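Local coordinates for type II secretion system protein C (Vibrio cholerae, PDB 2I6V), which takes part in the type II secretion system and is probably required to export cholera toxin across the outer membrane, this piece being its probably periplasmic PDZ domain, at residues V23-G26 with L31-S34. Sequence-based numbering, arbitrary orientation.
Sequences VSPG and LFES
Phe32, on the short helix 29-34, is the one residue of 31-34 that meets 23-26, laying its ring against the strand residues Val23 and Ser24 and against Pro25 and Gly26 after them. The ring stands off the helix because CG lies anti to the backbone N (chi1 -171°), which sends the phenyl group out toward the strand. Pro25 covers one face: its CA sits 3.6 Å from the centroid of the Phe32 ring and 14° off the normal, a CH-pi contact made by the backbone carbon. The CA is displaced from the ring centre toward the rim, and CE1 of Phe32 is its closest ring atom, 3.5 Å from Pro25 CA. The pyrrolidine ring adds a looser touch, with Pro25 CG 4.0 Å from Phe32 CE2. At the edge, close to the ring plane, Val23 CG1 packs 3.6 Å from Phe32 CE1; this methyl is the Val23 branch anti to the backbone N (chi1 164°). Ser24 contributes its carbonyl, the O lying 3.5 Å from Phe32 CE1 in an oblique approach, while Gly26 N comes within 3.9 Å of Phe32 CD1. In this PDZ domain, the short helix follows closely on strand 17-25 in sequence, and the aromatic ring packs the helix against the strand; no hydrogen bond joins 23-26 and 31-34. Phe32 also touches Leu37, and Val23 reaches Val7 and Leu9 of strand 7-14. Next along the helix, Glu33 bends its carboxylate to the edge of the Phe32 ring, OE2 lying in the ring plane. One residue later, Ser34 turns its hydroxyl to the helix itself, OG hydrogen-bonding the carbonyl O of Val30.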
loop_
_atom_site.group_PDB
_atom_site.type_symbol
_atom_site.label_atom_id
_atom_site.label_comp_id
_atom_site.label_asym_id
_atom_site.label_seq_id
_atom_site.Cartn_x
_atom_site.Cartn_y
_atom_site.Cartn_z
ATOM N N VAL A 23 2.487 -6.254 -3.746
ATOM C CA VAL A 23 2.108 -6.549 -2.373
ATOM C C VAL A 23 2.509 -7.968 -1.956
ATOM O O VAL A 23 2.239 -8.935 -2.680
ATOM C CB VAL A 23 0.571 -6.436 -2.229
ATOM C CG1 VAL A 23 0.078 -7.089 -0.954
ATOM C CG2 VAL A 23 0.116 -4.979 -2.330
ATOM N N SER A 24 3.138 -8.076 -0.782
ATOM C CA SER A 24 3.442 -9.361 -0.145
ATOM C C SER A 24 2.881 -9.327 1.272
ATOM O O SER A 24 2.635 -8.258 1.818
ATOM C CB SER A 24 4.957 -9.614 -0.080
ATOM O OG SER A 24 5.523 -9.762 -1.382
ATOM N N PRO A 25 2.679 -10.497 1.874
ATOM C CA PRO A 25 2.161 -10.519 3.244
ATOM C C PRO A 25 3.032 -9.730 4.227
ATOM O O PRO A 25 4.262 -9.757 4.137
ATOM C CB PRO A 25 2.164 -12.012 3.594
ATOM C CG PRO A 25 2.016 -12.694 2.247
ATOM C CD PRO A 25 2.883 -11.851 1.335
ATOM N N GLY A 26 2.379 -9.017 5.141
ATOM C CA GLY A 26 3.081 -8.341 6.208
ATOM C C GLY A 26 3.413 -9.299 7.338
ATOM O O GLY A 26 3.304 -10.532 7.213
ATOM N N LEU A 31 -3.869 -9.263 10.129
ATOM C CA LEU A 31 -4.075 -7.967 9.494
ATOM C C LEU A 31 -4.163 -8.122 7.971
ATOM O O LEU A 31 -5.085 -7.607 7.338
ATOM C CB LEU A 31 -2.947 -7.007 9.874
ATOM C CG LEU A 31 -2.869 -6.640 11.357
ATOM C CD1 LEU A 31 -1.722 -5.666 11.586
ATOM C CD2 LEU A 31 -4.183 -6.055 11.873
ATOM N N PHE A 32 -3.210 -8.837 7.383
ATOM C CA PHE A 32 -3.176 -9.010 5.923
ATOM C C PHE A 32 -4.473 -9.649 5.400
ATOM O O PHE A 32 -5.067 -9.184 4.419
ATOM C CB PHE A 32 -1.957 -9.860 5.556
ATOM C CG PHE A 32 -1.672 -9.948 4.077
ATOM C CD1 PHE A 32 -1.079 -8.878 3.399
ATOM C CD2 PHE A 32 -1.964 -11.105 3.370
ATOM C CE1 PHE A 32 -0.799 -8.972 2.043
ATOM C CE2 PHE A 32 -1.694 -11.202 2.003
ATOM C CZ PHE A 32 -1.117 -10.135 1.341
ATOM N N GLU A 33 -4.930 -10.702 6.073
ATOM C CA GLU A 33 -6.132 -11.388 5.616
ATOM C C GLU A 33 -7.413 -10.618 5.927
ATOM O O GLU A 33 -8.324 -10.571 5.096
ATOM C CB GLU A 33 -6.205 -12.798 6.196
ATOM C CG GLU A 33 -5.022 -13.685 5.771
ATOM C CD GLU A 33 -5.038 -14.039 4.282
ATOM O OE1 GLU A 33 -6.136 -14.094 3.683
ATOM O OE2 GLU A 33 -3.951 -14.272 3.723
ATOM N N SER A 34 -7.487 -10.021 7.113
ATOM C CA SER A 34 -8.715 -9.314 7.513
ATOM C C SER A 34 -8.999 -8.092 6.629
ATOM O O SER A 34 -10.156 -7.716 6.444
ATOM C CB SER A 34 -8.720 -8.952 9.003
ATOM O OG SER A 34 -7.744 -7.983 9.335
#